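PDB 1P35: early 35 kDa protein from Autographa californica nucleopolyhedrovirus, which blocks apoptosis of the infected insect host cell by inhibiting caspases, and also suppresses the host's antiviral RNA interference. Local coordinates for residues I15-V20 / A197-V202; T24-Y29 / S167-P172; S221-E226 / F247-S252. All coordinates share one frame; numbering follows the deposited sequence.

Interaction 1: I15-V20 / A197-V202. With PO4 (phosphate ion), chain D; EDO (1,2-ethanediol), chain G.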
loop_
_atom_site.group_PDB
_atom_site.type_symbol
_atom_site.label_atom_id
_atom_site.label_comp_id
_atom_site.label_asym_id
_atom_site.label_seq_id
_atom_site.Cartn_x
_atom_site.Cartn_y
_atom_site.Cartn_z
ATOM N N ILE A 15 -16.959 0.380 -0.855
ATOM C CA ILE A 15 -17.806 0.635 -1.981
ATOM C C ILE A 15 -17.468 1.917 -2.661
ATOM O O ILE A 15 -17.119 2.891 -2.003
ATOM C CB ILE A 15 -19.268 0.784 -1.507
ATOM C CG1 ILE A 15 -19.751 -0.515 -0.870
ATOM C CG2 ILE A 15 -20.162 1.312 -2.647
ATOM C CD1 ILE A 15 -21.145 -0.326 -0.164
ATOM N N ARG A 16 -17.587 1.907 -3.992
ATOM C CA ARG A 16 -17.386 3.120 -4.773
ATOM C C ARG A 16 -18.397 3.030 -5.902
ATOM O O ARG A 16 -18.594 1.962 -6.505
ATOM C CB ARG A 16 -15.978 3.218 -5.369
ATOM C CG ARG A 16 -15.687 4.626 -5.836
ATOM C CD ARG A 16 -14.383 4.776 -6.675
ATOM N NE ARG A 16 -14.533 4.067 -7.936
ATOM C CZ ARG A 16 -13.597 3.943 -8.868
ATOM N NH1 ARG A 16 -12.395 4.487 -8.696
ATOM N NH2 ARG A 16 -13.887 3.283 -9.988
ATOM N N ASP A 17 -19.063 4.147 -6.181
ATOM C CA ASP A 17 -20.049 4.182 -7.246
ATOM C C ASP A 17 -19.890 5.563 -7.874
ATOM O O ASP A 17 -20.090 6.565 -7.209
ATOM C CB ASP A 17 -21.447 3.968 -6.676
ATOM C CG ASP A 17 -22.520 3.903 -7.748
ATOM O OD1 ASP A 17 -22.705 4.922 -8.437
ATOM O OD2 ASP A 17 -23.182 2.845 -7.888
ATOM N N CYS A 18 -19.522 5.583 -9.158
ATOM C CA CYS A 18 -19.260 6.819 -9.876
ATOM C C CYS A 18 -20.012 6.894 -11.222
ATOM O O CYS A 18 -20.344 5.864 -11.811
ATOM C CB CYS A 18 -17.735 6.935 -10.139
ATOM S SG CYS A 18 -16.595 6.871 -8.700
ATOM N N GLN A 19 -20.273 8.116 -11.691
ATOM C CA GLN A 19 -20.939 8.338 -12.976
ATOM C C GLN A 19 -19.835 8.008 -13.984
ATOM O O GLN A 19 -18.707 8.420 -13.776
ATOM C CB GLN A 19 -21.349 9.820 -13.118
ATOM C CG GLN A 19 -22.441 10.138 -14.189
ATOM C CD GLN A 19 -23.888 9.573 -13.860
ATOM O OE1 GLN A 19 -24.438 9.775 -12.766
ATOM N NE2 GLN A 19 -24.492 8.894 -14.833
ATOM N N VAL A 20 -20.140 7.219 -15.016
ATOM C CA VAL A 20 -19.156 6.869 -16.064
ATOM C C VAL A 20 -19.417 7.840 -17.224
ATOM O O VAL A 20 -18.480 8.369 -17.811
ATOM C CB VAL A 20 -19.342 5.446 -16.553
ATOM C CG1 VAL A 20 -18.555 5.244 -17.867
ATOM C CG2 VAL A 20 -18.851 4.448 -15.483
ATOM N N ALA A 197 -17.773 4.182 1.886
ATOM C CA ALA A 197 -18.235 4.385 0.540
ATOM C C ALA A 197 -17.854 5.779 0.021
ATOM O O ALA A 197 -17.760 6.783 0.770
ATOM C CB ALA A 197 -19.740 4.194 0.440
ATOM N N TYR A 198 -17.594 5.803 -1.276
ATOM C CA TYR A 198 -17.245 6.998 -2.007
ATOM C C TYR A 198 -18.276 7.004 -3.164
ATOM O O TYR A 198 -18.338 6.027 -3.911
ATOM C CB TYR A 198 -15.783 6.861 -2.545
ATOM C CG TYR A 198 -15.340 8.001 -3.435
ATOM C CD1 TYR A 198 -15.844 8.120 -4.737
ATOM C CD2 TYR A 198 -14.435 8.975 -2.975
ATOM C CE1 TYR A 198 -15.464 9.161 -5.575
ATOM C CE2 TYR A 198 -14.029 10.037 -3.797
ATOM C CZ TYR A 198 -14.546 10.120 -5.110
ATOM O OH TYR A 198 -14.089 11.074 -5.995
ATOM N N VAL A 199 -19.084 8.070 -3.298
ATOM C CA VAL A 199 -20.124 8.120 -4.368
ATOM C C VAL A 199 -20.127 9.525 -4.947
ATOM O O VAL A 199 -20.302 10.473 -4.198
ATOM C CB VAL A 199 -21.557 7.843 -3.841
ATOM C CG1 VAL A 199 -22.513 7.702 -5.032
ATOM C CG2 VAL A 199 -21.602 6.558 -2.960
ATOM N N ASP A 200 -19.921 9.664 -6.265
ATOM C CA ASP A 200 -19.866 10.995 -6.876
ATOM C C ASP A 200 -21.073 11.308 -7.730
ATOM O O ASP A 200 -21.914 10.453 -7.945
ATOM C CB ASP A 200 -18.574 11.202 -7.681
ATOM C CG ASP A 200 -18.490 10.374 -8.988
ATOM O OD1 ASP A 200 -19.511 10.089 -9.623
ATOM O OD2 ASP A 200 -17.345 10.066 -9.403
ATOM N N SER A 201 -21.156 12.563 -8.167
ATOM C CA SER A 201 -22.248 13.075 -8.977
ATOM C C SER A 201 -23.585 12.851 -8.301
ATOM O O SER A 201 -24.551 12.438 -8.956
ATOM C CB SER A 201 -22.257 12.434 -10.367
ATOM O OG SER A 201 -20.938 12.374 -10.887
ATOM N N VAL A 202 -23.632 13.134 -6.996
ATOM C CA VAL A 202 -24.865 12.957 -6.223
ATOM C C VAL A 202 -25.320 14.165 -5.462
ATOM O O VAL A 202 -24.532 14.963 -5.044
ATOM C CB VAL A 202 -24.785 11.753 -5.218
ATOM C CG1 VAL A 202 -24.882 10.475 -6.014
ATOM C CG2 VAL A 202 -23.435 11.781 -4.388
HETATM P P PO4 D . -10.603 4.331 -12.215
HETATM O O1 PO4 D . -12.011 3.886 -12.587
HETATM O O2 PO4 D . -9.659 3.914 -13.327
HETATM O O3 PO4 D . -10.546 5.843 -12.041
HETATM O O4 PO4 D . -10.240 3.684 -10.907
HETATM C C1 EDO G . -10.622 6.406 -5.004
HETATM O O1 EDO G . -9.423 7.158 -5.342
HETATM C C2 EDO G . -11.854 7.048 -5.564
HETATM O O2 EDO G . -11.814 6.938 -6.963
HETATM O O HOH W 1 -17.053 9.993 -12.075
#

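Interaction 2: T24-Y29 / S167-P172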
loop_
_atom_site.group_PDB
_atom_site.type_symbol
_atom_site.label_atom_id
_atom_site.label_comp_id
_atom_site.label_asym_id
_atom_site.label_seq_id
_atom_site.Cartn_x
_atom_site.Cartn_y
_atom_site.Cartn_z
ATOM N N THR A 24 -24.520 5.966 -17.613
ATOM C CA THR A 24 -23.850 4.819 -17.068
ATOM C C THR A 24 -23.152 5.212 -15.783
ATOM O O THR A 24 -22.648 6.348 -15.651
ATOM C CB THR A 24 -22.774 4.283 -18.061
ATOM O OG1 THR A 24 -23.313 4.229 -19.400
ATOM C CG2 THR A 24 -22.293 2.900 -17.608
ATOM N N ARG A 25 -23.120 4.278 -14.835
ATOM C CA ARG A 25 -22.403 4.500 -13.575
ATOM C C ARG A 25 -21.708 3.182 -13.258
ATOM O O ARG A 25 -22.073 2.138 -13.825
ATOM C CB ARG A 25 -23.351 4.922 -12.410
ATOM C CG ARG A 25 -24.013 6.284 -12.565
ATOM C CD ARG A 25 -24.887 6.635 -11.346
ATOM N NE ARG A 25 -24.110 6.635 -10.103
ATOM C CZ ARG A 25 -23.596 7.733 -9.542
ATOM N NH1 ARG A 25 -23.773 8.922 -10.097
ATOM N NH2 ARG A 25 -22.888 7.653 -8.425
ATOM N N GLU A 26 -20.684 3.230 -12.401
ATOM C CA GLU A 26 -19.970 2.010 -12.039
ATOM C C GLU A 26 -19.975 1.771 -10.517
ATOM O O GLU A 26 -19.809 2.696 -9.712
ATOM C CB GLU A 26 -18.518 2.053 -12.553
ATOM C CG GLU A 26 -17.690 0.832 -12.146
ATOM C CD GLU A 26 -16.187 1.057 -12.367
ATOM O OE1 GLU A 26 -15.645 1.985 -11.758
ATOM O OE2 GLU A 26 -15.544 0.312 -13.141
ATOM N N LEU A 27 -20.226 0.524 -10.148
ATOM C CA LEU A 27 -20.240 0.114 -8.785
ATOM C C LEU A 27 -19.061 -0.830 -8.558
ATOM O O LEU A 27 -18.919 -1.811 -9.280
ATOM C CB LEU A 27 -21.535 -0.633 -8.433
ATOM C CG LEU A 27 -21.434 -1.203 -7.011
ATOM C CD1 LEU A 27 -21.452 -0.020 -6.018
ATOM C CD2 LEU A 27 -22.607 -2.133 -6.682
ATOM N N VAL A 28 -18.236 -0.502 -7.555
ATOM C CA VAL A 28 -17.101 -1.283 -7.130
ATOM C C VAL A 28 -17.538 -1.665 -5.718
ATOM O O VAL A 28 -17.987 -0.813 -4.896
ATOM C CB VAL A 28 -15.772 -0.485 -7.137
ATOM C CG1 VAL A 28 -14.686 -1.315 -6.431
ATOM C CG2 VAL A 28 -15.283 -0.301 -8.556
ATOM N N TYR A 29 -17.462 -2.959 -5.443
ATOM C CA TYR A 29 -17.968 -3.447 -4.185
ATOM C C TYR A 29 -16.953 -4.508 -3.770
ATOM O O TYR A 29 -16.716 -5.471 -4.520
ATOM C CB TYR A 29 -19.389 -4.058 -4.403
ATOM C CG TYR A 29 -20.120 -4.408 -3.095
ATOM C CD1 TYR A 29 -19.726 -5.507 -2.366
ATOM C CD2 TYR A 29 -21.148 -3.594 -2.566
ATOM C CE1 TYR A 29 -20.289 -5.825 -1.152
ATOM C CE2 TYR A 29 -21.751 -3.901 -1.299
ATOM C CZ TYR A 29 -21.286 -5.051 -0.604
ATOM O OH TYR A 29 -21.777 -5.474 0.626
ATOM N N SER A 167 -16.967 -5.516 -9.671
ATOM C CA SER A 167 -17.199 -4.195 -10.206
ATOM C C SER A 167 -17.951 -4.349 -11.526
ATOM O O SER A 167 -17.743 -5.300 -12.253
ATOM C CB SER A 167 -15.884 -3.428 -10.396
ATOM O OG SER A 167 -14.929 -4.178 -11.130
ATOM N N PHE A 168 -18.828 -3.408 -11.833
ATOM C CA PHE A 168 -19.581 -3.514 -13.053
ATOM C C PHE A 168 -20.201 -2.151 -13.377
ATOM O O PHE A 168 -20.291 -1.275 -12.495
ATOM C CB PHE A 168 -20.656 -4.627 -12.892
ATOM C CG PHE A 168 -21.696 -4.334 -11.791
ATOM C CD1 PHE A 168 -22.585 -3.264 -11.912
ATOM C CD2 PHE A 168 -21.715 -5.083 -10.613
ATOM C CE1 PHE A 168 -23.477 -2.931 -10.858
ATOM C CE2 PHE A 168 -22.586 -4.777 -9.565
ATOM C CZ PHE A 168 -23.469 -3.685 -9.692
ATOM N N GLU A 169 -20.555 -1.949 -14.645
ATOM C CA GLU A 169 -21.226 -0.723 -15.047
ATOM C C GLU A 169 -22.704 -1.020 -15.216
ATOM O O GLU A 169 -23.096 -2.112 -15.628
ATOM C CB GLU A 169 -20.689 -0.177 -16.368
ATOM C CG GLU A 169 -19.420 0.605 -16.213
ATOM C CD GLU A 169 -18.766 0.910 -17.530
ATOM O OE1 GLU A 169 -19.492 1.306 -18.448
ATOM O OE2 GLU A 169 -17.533 0.785 -17.642
ATOM N N TYR A 170 -23.527 -0.053 -14.866
ATOM C CA TYR A 170 -24.953 -0.229 -15.036
ATOM C C TYR A 170 -25.562 1.087 -15.559
ATOM O O TYR A 170 -24.894 2.159 -15.575
ATOM C CB TYR A 170 -25.604 -0.672 -13.718
ATOM C CG TYR A 170 -25.452 0.324 -12.578
ATOM C CD1 TYR A 170 -24.215 0.587 -12.011
ATOM C CD2 TYR A 170 -26.566 0.998 -12.062
ATOM C CE1 TYR A 170 -24.089 1.512 -10.946
ATOM C CE2 TYR A 170 -26.448 1.920 -11.005
ATOM C CZ TYR A 170 -25.230 2.178 -10.466
ATOM O OH TYR A 170 -25.113 3.228 -9.595
ATOM N N ASN A 171 -26.814 0.992 -15.993
ATOM C CA ASN A 171 -27.579 2.123 -16.538
ATOM C C ASN A 171 -28.713 2.487 -15.572
ATOM O O ASN A 171 -29.793 1.919 -15.626
ATOM C CB ASN A 171 -28.108 1.700 -17.898
ATOM C CG ASN A 171 -26.992 1.409 -18.838
ATOM O OD1 ASN A 171 -26.835 0.289 -19.333
ATOM N ND2 ASN A 171 -26.143 2.427 -19.064
ATOM N N PRO A 172 -28.501 3.509 -14.739
ATOM C CA PRO A 172 -29.458 3.995 -13.723
ATOM C C PRO A 172 -30.833 4.341 -14.271
ATOM O O PRO A 172 -30.957 5.026 -15.289
ATOM C CB PRO A 172 -28.765 5.237 -13.150
ATOM C CG PRO A 172 -27.302 5.017 -13.495
ATOM C CD PRO A 172 -27.360 4.434 -14.862
#

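Interaction 3: S221-E226 / F247-S252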
loop_
_atom_site.group_PDB
_atom_site.type_symbol
_atom_site.label_atom_id
_atom_site.label_comp_id
_atom_site.label_asym_id
_atom_site.label_seq_id
_atom_site.Cartn_x
_atom_site.Cartn_y
_atom_site.Cartn_z
ATOM N N SER A 221 -14.877 3.791 24.243
ATOM C CA SER A 221 -13.428 3.869 24.476
ATOM C C SER A 221 -13.191 3.425 25.900
ATOM O O SER A 221 -12.059 3.389 26.370
ATOM C CB SER A 221 -12.891 5.295 24.338
ATOM O OG SER A 221 -13.265 6.080 25.466
ATOM N N PHE A 222 -14.286 3.120 26.588
ATOM C CA PHE A 222 -14.253 2.658 27.970
ATOM C C PHE A 222 -13.664 3.625 29.014
ATOM O O PHE A 222 -13.368 3.219 30.143
ATOM C CB PHE A 222 -13.564 1.285 28.016
ATOM C CG PHE A 222 -14.281 0.237 27.203
ATOM C CD1 PHE A 222 -15.649 -0.008 27.411
ATOM C CD2 PHE A 222 -13.618 -0.465 26.192
ATOM C CE1 PHE A 222 -16.351 -0.933 26.623
ATOM C CE2 PHE A 222 -14.312 -1.396 25.395
ATOM C CZ PHE A 222 -15.681 -1.628 25.611
ATOM N N LYS A 223 -13.492 4.893 28.632
ATOM C CA LYS A 223 -13.002 5.911 29.556
ATOM C C LYS A 223 -14.225 6.256 30.391
ATOM O O LYS A 223 -15.362 6.085 29.950
ATOM C CB LYS A 223 -12.495 7.156 28.804
ATOM C CG LYS A 223 -11.112 7.011 28.132
ATOM C CD LYS A 223 -9.961 7.213 29.131
ATOM C CE LYS A 223 -9.969 8.648 29.699
ATOM N NZ LYS A 223 -8.956 8.875 30.776
ATOM N N ASN A 224 -13.993 6.732 31.603
ATOM C CA ASN A 224 -15.080 7.068 32.511
ATOM C C ASN A 224 -16.139 8.030 31.963
ATOM O O ASN A 224 -17.336 7.695 31.866
ATOM C CB ASN A 224 -14.499 7.673 33.792
ATOM C CG ASN A 224 -15.569 7.980 34.826
ATOM O OD1 ASN A 224 -15.308 8.660 35.832
ATOM N ND2 ASN A 224 -16.786 7.469 34.592
ATOM N N SER A 225 -15.680 9.230 31.628
ATOM C CA SER A 225 -16.537 10.301 31.163
ATOM C C SER A 225 -16.844 10.404 29.666
ATOM O O SER A 225 -17.201 11.493 29.198
ATOM C CB SER A 225 -15.925 11.619 31.596
ATOM O OG SER A 225 -14.699 11.834 30.899
ATOM N N GLU A 226 -16.729 9.324 28.900
ATOM C CA GLU A 226 -17.020 9.470 27.473
ATOM C C GLU A 226 -18.490 9.810 27.193
ATOM O O GLU A 226 -19.420 9.333 27.852
ATOM C CB GLU A 226 -16.643 8.214 26.682
ATOM C CG GLU A 226 -17.449 7.005 27.093
ATOM C CD GLU A 226 -17.086 5.809 26.269
ATOM O OE1 GLU A 226 -15.896 5.709 25.947
ATOM O OE2 GLU A 226 -17.967 4.980 25.958
ATOM N N PHE A 247 -14.174 12.724 24.949
ATOM C CA PHE A 247 -13.879 12.650 26.344
ATOM C C PHE A 247 -12.691 13.538 26.635
ATOM O O PHE A 247 -12.144 14.161 25.719
ATOM C CB PHE A 247 -13.615 11.216 26.798
ATOM C CG PHE A 247 -12.543 10.538 26.047
ATOM C CD1 PHE A 247 -11.221 10.676 26.442
ATOM C CD2 PHE A 247 -12.838 9.797 24.902
ATOM C CE1 PHE A 247 -10.195 10.087 25.701
ATOM C CE2 PHE A 247 -11.826 9.211 24.170
ATOM C CZ PHE A 247 -10.486 9.365 24.579
ATOM N N THR A 248 -12.319 13.602 27.915
ATOM C CA THR A 248 -11.211 14.431 28.371
ATOM C C THR A 248 -10.127 13.724 29.216
ATOM O O THR A 248 -10.405 12.775 29.941
ATOM C CB THR A 248 -11.770 15.642 29.157
ATOM O OG1 THR A 248 -12.381 16.578 28.246
ATOM C CG2 THR A 248 -10.674 16.327 29.916
ATOM N N THR A 249 -8.880 14.172 29.064
ATOM C CA THR A 249 -7.740 13.660 29.852
ATOM C C THR A 249 -6.830 14.847 30.211
ATOM O O THR A 249 -6.647 15.759 29.400
ATOM C CB THR A 249 -6.891 12.602 29.100
ATOM O OG1 THR A 249 -6.360 13.181 27.907
ATOM C CG2 THR A 249 -7.723 11.370 28.792
ATOM N N GLU A 250 -6.289 14.826 31.431
ATOM C CA GLU A 250 -5.409 15.887 31.954
ATOM C C GLU A 250 -4.080 16.019 31.228
ATOM O O GLU A 250 -3.453 15.020 30.868
ATOM C CB GLU A 250 -5.125 15.677 33.462
ATOM C CG GLU A 250 -6.012 16.470 34.478
ATOM C CD GLU A 250 -5.664 17.975 34.566
ATOM O OE1 GLU A 250 -5.858 18.716 33.563
ATOM O OE2 GLU A 250 -5.187 18.422 35.647
ATOM N N SER A 251 -3.655 17.276 31.060
ATOM C CA SER A 251 -2.405 17.649 30.377
ATOM C C SER A 251 -1.090 17.118 30.971
ATOM O O SER A 251 -0.744 17.380 32.135
ATOM C CB SER A 251 -2.322 19.182 30.238
ATOM N N SER A 252 -0.366 16.376 30.132
ATOM C CA SER A 252 0.928 15.804 30.485
ATOM C C SER A 252 1.994 16.888 30.227
ATOM O O SER A 252 3.056 16.910 30.884
ATOM C CB SER A 252 1.210 14.548 29.618
#

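Interaction 1: I15-V20 / A197-V202
Ile15 and Tyr198 open the tight half of the contact, a parallel ladder between strands 10-21 and 191-199: Tyr198 N binds Ile15 O and Asp17 N binds Tyr198 O, both at 3.0 Å. On the buried face, shared by Asp17, Ile15 CB packs on Ala197 CB. One more backbone bond, Asp200 N to Asp17 O, follows before the chains part and the Asp200 side chain takes over. Its CG stands between backbone N and carbonyl carbon (chi1 70°), and OD1 accepts Gln19 N at 3.0 Å on its syn lone pair; Ser201 OG donates to the same oxygen from above the carboxylate plane. A water joins Asp200 OD2 to Gln19 O. On the looser face Arg16 lies alongside Tyr198, its CG 3.7 Å from Tyr198 CD1, and an ethanediol carbon lies over the centre of one ring face. Arg16 NH1 reaches phosphate O4 at 3.2 Å (both molecules probably from the crystallisation liquor), with NH2 shared between phosphate and Glu26; the phosphate also binds Lys58 of this chain and Arg79 of the second subunit. Two protein donors and a water probably stabilise the Asp200 carboxylate as the anion, and OD1 takes the Gln19 N-H that a backbone carbonyl would otherwise bind.

Interaction 2: T24-Y29 / S167-P172
Leu27 and Phe168 form a hydrogen-bonded pair in the antiparallel ladder between strands 24-33 and 164-170, with bonds of 3.0 Å from Leu27 N to Phe168 O and from Phe168 N to Leu27 O. Arg25 and Tyr170 make the next such pair, closed by Tyr170 N to Arg25 O at 2.8 Å and by Arg25 N to Tyr170 O. All four side chains share one buried face. Phe168 CG stands between its backbone N and carbonyl carbon (chi1 63°), and the ring lies beside Leu27: Leu27 CB sits off-centre over the ring, and CD2 meets Phe168 CZ at 3.5 Å. Tyr170 runs alongside Arg25 with ring and guanidinium planes 67° apart, and the Pro172 ring crosses the Arg25 side chain at about a right angle, its CG 3.6 Å from Arg25 CD. On the other face Glu26 CB and Glu169 CG touch at 4.0 Å. A second shell fixes the polar ends. Asp17 takes both Arg25 NH2 and the Tyr170 hydroxyl, Gln19 OE1 receives Arg25 NH1, and Lys58 pairs with Glu26. Glu169 is bridged to Arg53, which probably eases its nearness to Glu26. Glu169 OE1 also rests 3.3 Å from Thr24 CG2.

Interaction 3: S221-E226 / F247-S252
Phe247, near the end of strand 238-249, meets the loop 221-226 that leads into strand 227-234, the antiparallel neighbour of its own strand; a type I beta turn from Lys223 to Glu226 makes the last bend of that loop. The phenylalanine carries most of the contact. Its CG stands between the backbone N and the carbonyl carbon (chi1 56°), and CB rests against Glu226 CA at 3.9 Å. Lys223 crosses the ring at about a right angle, with CG over one face, 4.1 Å from the centroid and offset toward the rim, a CH-pi contact. Ser221 OG approaches obliquely, 3.7 Å from Phe247 CE2, and the ring also stacks with Trp261 of strand 259-271. At Thr248 the contact thins: Lys223 CE comes within 4.2 Å of Thr248 O, and Ser225 OG lies at a similar range from Thr248 N. Thr249 then receives the end of the lysine. Bends at chi2 (-81°) and chi3 (-64°) curl the chain back over the strand, and Lys223 CE and NZ both lie against the Thr249 CG2 methyl, with NZ 3.4 Å from it, while the threonine hydroxyl turns to Trp261 NE1. No hydrogen bond joins the two segments; the hydrogen bonds of Ser221 with Glu226 lie within 221-226. Glu226 OE1 ties the two ends of 221-226 together, accepting Ser221 N at 2.8 Å on its syn lone pair and Ser221 OG at 2.7 Å nearly in line with its own C-O bond.

Overall arrangement
Interactions 1 and 2 are neighbours, their centres about 9 Å apart, and they share a sheet through the adjacent strands 10-21 and 24-33. Along the chain interaction 2 is nested within the loop that interaction 1 closes. Interaction 2 is buried and interaction 1 partly so; both rest on backbone ladders, one antiparallel and one parallel, and the Asp17 carboxylate links them through Tyr170. Interaction 3 is a surface contact about 37 Å and 44 Å, centre to centre, from interactions 1 and 2. It comes later in the chain and relies on aromatic and aliphatic packing against a loop, where the other two add charged networks to strand pairing.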